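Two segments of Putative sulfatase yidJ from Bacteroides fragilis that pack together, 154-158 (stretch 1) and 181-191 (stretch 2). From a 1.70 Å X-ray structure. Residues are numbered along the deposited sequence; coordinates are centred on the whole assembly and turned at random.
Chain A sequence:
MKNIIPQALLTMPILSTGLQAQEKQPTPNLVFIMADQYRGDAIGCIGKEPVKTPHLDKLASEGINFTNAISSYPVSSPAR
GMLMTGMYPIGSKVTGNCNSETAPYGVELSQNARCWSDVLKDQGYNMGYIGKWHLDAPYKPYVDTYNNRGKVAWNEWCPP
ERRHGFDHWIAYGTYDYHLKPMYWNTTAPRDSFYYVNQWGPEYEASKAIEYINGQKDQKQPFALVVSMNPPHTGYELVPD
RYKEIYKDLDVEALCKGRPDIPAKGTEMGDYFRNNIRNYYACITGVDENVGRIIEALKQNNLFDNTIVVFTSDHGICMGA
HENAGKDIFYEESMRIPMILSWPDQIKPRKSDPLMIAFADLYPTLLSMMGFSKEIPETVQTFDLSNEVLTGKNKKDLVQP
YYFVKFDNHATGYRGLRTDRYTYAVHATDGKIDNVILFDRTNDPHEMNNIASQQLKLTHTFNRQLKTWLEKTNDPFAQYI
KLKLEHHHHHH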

# COMPACT_ATOMS: atom_id res chain seq x y z
N TRP A 154 -1.80 -1.72 16.60
CA TRP A 154 -0.68 -0.83 16.87
C TRP A 154 -1.01 0.54 17.45
O TRP A 154 -0.15 1.18 18.06
CB TRP A 154 0.11 -0.59 15.57
CG TRP A 154 0.88 -1.78 15.09
CD1 TRP A 154 0.37 -2.95 14.61
CD2 TRP A 154 2.30 -1.92 15.09
NE1 TRP A 154 1.39 -3.82 14.31
CE2 TRP A 154 2.59 -3.21 14.59
CE3 TRP A 154 3.36 -1.08 15.45
CZ2 TRP A 154 3.89 -3.69 14.45
CZ3 TRP A 154 4.67 -1.56 15.31
CH2 TRP A 154 4.92 -2.85 14.82
N ASN A 155 -2.24 0.99 17.26
CA ASN A 155 -2.63 2.32 17.71
C ASN A 155 -3.48 2.31 18.97
O ASN A 155 -4.38 1.49 19.13
CB ASN A 155 -3.35 3.01 16.54
CG ASN A 155 -3.70 4.45 16.83
OD1 ASN A 155 -2.90 5.22 17.36
ND2 ASN A 155 -4.91 4.83 16.47
N GLU A 156 -3.17 3.24 19.87
CA GLU A 156 -3.89 3.35 21.13
C GLU A 156 -3.96 4.80 21.59
O GLU A 156 -3.12 5.62 21.23
CB GLU A 156 -3.22 2.48 22.20
CG GLU A 156 -3.91 2.48 23.56
CD GLU A 156 -5.38 2.10 23.47
OE1 GLU A 156 -5.69 0.94 23.14
OE2 GLU A 156 -6.23 2.98 23.73
N TRP A 157 -4.99 5.11 22.38
CA TRP A 157 -5.20 6.45 22.91
C TRP A 157 -4.31 6.68 24.13
O TRP A 157 -3.96 5.73 24.83
CB TRP A 157 -6.68 6.58 23.34
CG TRP A 157 -7.09 7.89 23.95
CD1 TRP A 157 -6.98 9.14 23.39
CD2 TRP A 157 -7.75 8.08 25.21
NE1 TRP A 157 -7.53 10.08 24.22
CE2 TRP A 157 -8.01 9.47 25.35
CE3 TRP A 157 -8.14 7.22 26.25
CZ2 TRP A 157 -8.66 10.00 26.47
CZ3 TRP A 157 -8.78 7.75 27.36
CH2 TRP A 157 -9.03 9.13 27.46
N CYS A 158 -3.93 7.93 24.36
CA CYS A 158 -3.11 8.26 25.53
C CYS A 158 -4.00 9.08 26.44
O CYS A 158 -4.26 10.26 26.18
CB CYS A 158 -1.88 9.09 25.15
SG CYS A 158 -0.78 9.43 26.56
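Stretch 2 (181-191) PMYWNTTAPRD

Stretch 1 has no regular helix or strand, although Asn155, Glu156 and Trp157 have extended backbone angles. Stretch 2 begins with a short strand at Met182 and Tyr183. It then continues as loop or turn, bending at Thr186 and Thr187 before it returns to Trp157. From Met182 to Trp184 it runs in broadly the same sense as Asn155 to Trp157. Two points fix the register. The CA of Asn155 is 10.7 Å from the CA of Met182, so the strand end stands well off. The CA of Trp157 is 5.8 Å from the CA of Arg190, so the later part of the loop comes close. Together the two stretches bury 427 Å².

Trp157 is the centre of the contact. Its CA-to-CB bond points toward stretch 2. Chi1 is t (178°) and chi2 is 58°, and this carries the indole out to stretch 2. Arg190 CA lies over one face, 3.9 Å from the centroid of the five-membered ring, in a CH-pi contact. Trp184 and Ala188 O come up obliquely on the same side. Arg190 CB is 3.6 Å from Trp157 CE3. Trp157 CZ2 reaches within 3.5 Å of Ala188 O.

Trp184 also points its CA-to-CB bond toward the other stretch. Its chi1 is m (-84°) and its chi2 is -82°. The indole therefore extends beneath the backbone of stretch 1, and Trp157 CA sits 4.0 Å from the centroid of its six-membered ring, over the face. The two five-membered rings have centroids 4.2 Å apart and planes at 48°, an oblique pairing. Their closest atoms are Trp157 CD1 and Trp184 CD1, at 3.4 Å. Within stretch 2, Trp184 NE1 donates a hydrogen bond to Arg190 O at 2.9 Å. This bond holds the ring to the returning loop.

Glu156 starts in the wrong direction. Its CA-to-CB bond points away from stretch 2, but chi1 t, chi2 p and chi3 67° fold the carboxylate back. There it meets Arg190, whose first three chi angles are all t, so the chain is extended as far as NE; chi4 of -95° then turns the guanidinium. The result is a two-pronged salt bridge. Arg190 NE donates to Glu156 OE2 at 2.8 Å, and Arg190 NH2 donates to Glu156 OE1 at 2.9 Å. The carboxylate approaches at the guanidinium edge, near its plane, which lets both N-H groups point at oxygens. Glu156 OE2 also accepts from Trp157 N at 2.8 Å, so the same fold of the side chain also ties down the backbone N-H of the next residue.

Asn155 has chi1 t (-175°), and its CA-to-CB bond points toward stretch 2. Its ND2 is 3.7 Å from Trp184 CH2. Both ends of its amide are hydrogen-bonded elsewhere in the structure. Met182 is selenomethionine, with chi1 and chi2 p and chi3 t; it also points its CA-to-CB bond toward stretch 1.

One water completes the contact. It accepts from Trp157 NE1 at 3.0 Å and donates to Asn185 O at 2.7 Å and Ala188 O at 2.5 Å. The indole N-H is thereby tied to the turn.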

# COMPACT_ATOMS: atom_id res chain seq x y z
N PRO A 181 -4.49 11.66 8.04
CA PRO A 181 -4.10 11.31 9.41
C PRO A 181 -5.24 11.50 10.40
O PRO A 181 -6.22 12.17 10.10
CB PRO A 181 -2.94 12.26 9.68
CG PRO A 181 -3.37 13.50 8.96
CD PRO A 181 -3.88 12.94 7.63
N MSE A 182 -5.11 10.89 11.57
CA MSE A 182 -6.11 11.04 12.61
C MSE A 182 -5.43 11.51 13.89
O MSE A 182 -4.22 11.32 14.08
CB MSE A 182 -6.89 9.74 12.85
CG MSE A 182 -6.07 8.47 12.89
SE MSE A 182 -5.13 8.25 14.55
CE MSE A 182 -4.53 6.44 14.33
N TYR A 183 -6.21 12.15 14.75
CA TYR A 183 -5.69 12.71 15.99
C TYR A 183 -6.76 12.73 17.07
O TYR A 183 -7.96 12.59 16.79
CB TYR A 183 -5.26 14.16 15.78
CG TYR A 183 -4.23 14.38 14.70
CD1 TYR A 183 -2.87 14.34 14.99
CD2 TYR A 183 -4.62 14.59 13.38
CE1 TYR A 183 -1.92 14.50 13.99
CE2 TYR A 183 -3.68 14.75 12.37
CZ TYR A 183 -2.33 14.70 12.68
OH TYR A 183 -1.40 14.83 11.67
N TRP A 184 -6.30 12.91 18.30
CA TRP A 184 -7.17 13.06 19.45
C TRP A 184 -6.77 14.44 19.96
O TRP A 184 -5.57 14.71 20.11
CB TRP A 184 -6.85 12.06 20.55
CG TRP A 184 -7.47 10.72 20.41
CD1 TRP A 184 -8.75 10.36 20.76
CD2 TRP A 184 -6.83 9.53 19.96
NE1 TRP A 184 -8.93 9.01 20.56
CE2 TRP A 184 -7.76 8.47 20.07
CE3 TRP A 184 -5.55 9.25 19.46
CZ2 TRP A 184 -7.46 7.16 19.71
CZ3 TRP A 184 -5.24 7.95 19.11
CH2 TRP A 184 -6.19 6.91 19.23
N ASN A 185 -7.74 15.31 20.19
CA ASN A 185 -7.45 16.63 20.73
C ASN A 185 -7.37 16.43 22.24
O ASN A 185 -7.53 15.31 22.73
CB ASN A 185 -8.56 17.62 20.35
CG ASN A 185 -9.93 17.12 20.71
OD1 ASN A 185 -10.23 16.86 21.87
ND2 ASN A 185 -10.79 16.97 19.70
N THR A 186 -7.14 17.50 22.99
CA THR A 186 -6.99 17.40 24.44
C THR A 186 -8.11 16.74 25.23
O THR A 186 -7.85 15.94 26.12
CB THR A 186 -6.70 18.79 25.06
OG1 THR A 186 -5.56 19.37 24.41
CG2 THR A 186 -6.41 18.67 26.56
N THR A 187 -9.36 17.06 24.92
CA THR A 187 -10.49 16.51 25.67
C THR A 187 -11.28 15.38 25.02
O THR A 187 -12.25 14.88 25.61
CB THR A 187 -11.48 17.62 26.05
OG1 THR A 187 -11.91 18.29 24.86
CG2 THR A 187 -10.82 18.62 26.99
N ALA A 188 -10.89 14.96 23.82
CA ALA A 188 -11.61 13.89 23.14
C ALA A 188 -11.51 12.54 23.84
O ALA A 188 -10.43 12.14 24.29
CB ALA A 188 -11.11 13.76 21.70
N PRO A 189 -12.64 11.82 23.98
CA PRO A 189 -12.56 10.52 24.63
C PRO A 189 -11.89 9.51 23.69
O PRO A 189 -11.69 9.79 22.50
CB PRO A 189 -14.03 10.19 24.93
CG PRO A 189 -14.77 10.92 23.88
CD PRO A 189 -14.04 12.24 23.79
N ARG A 190 -11.57 8.34 24.22
CA ARG A 190 -10.89 7.28 23.47
C ARG A 190 -11.42 6.97 22.07
O ARG A 190 -10.63 6.78 21.14
CB ARG A 190 -10.86 6.00 24.31
CG ARG A 190 -10.10 4.84 23.67
CD ARG A 190 -9.84 3.73 24.70
NE ARG A 190 -8.98 2.67 24.18
CZ ARG A 190 -9.42 1.54 23.64
NH1 ARG A 190 -10.72 1.31 23.52
NH2 ARG A 190 -8.55 0.64 23.20
N ASP A 191 -12.73 6.90 21.91
CA ASP A 191 -13.29 6.58 20.60
C ASP A 191 -13.74 7.78 19.78
O ASP A 191 -14.46 7.64 18.79
CB ASP A 191 -14.46 5.60 20.77
CG ASP A 191 -14.04 4.29 21.41
OD1 ASP A 191 -13.14 3.61 20.84
OD2 ASP A 191 -14.59 3.93 22.47
O HOH W 1 -8.04 12.99 24.08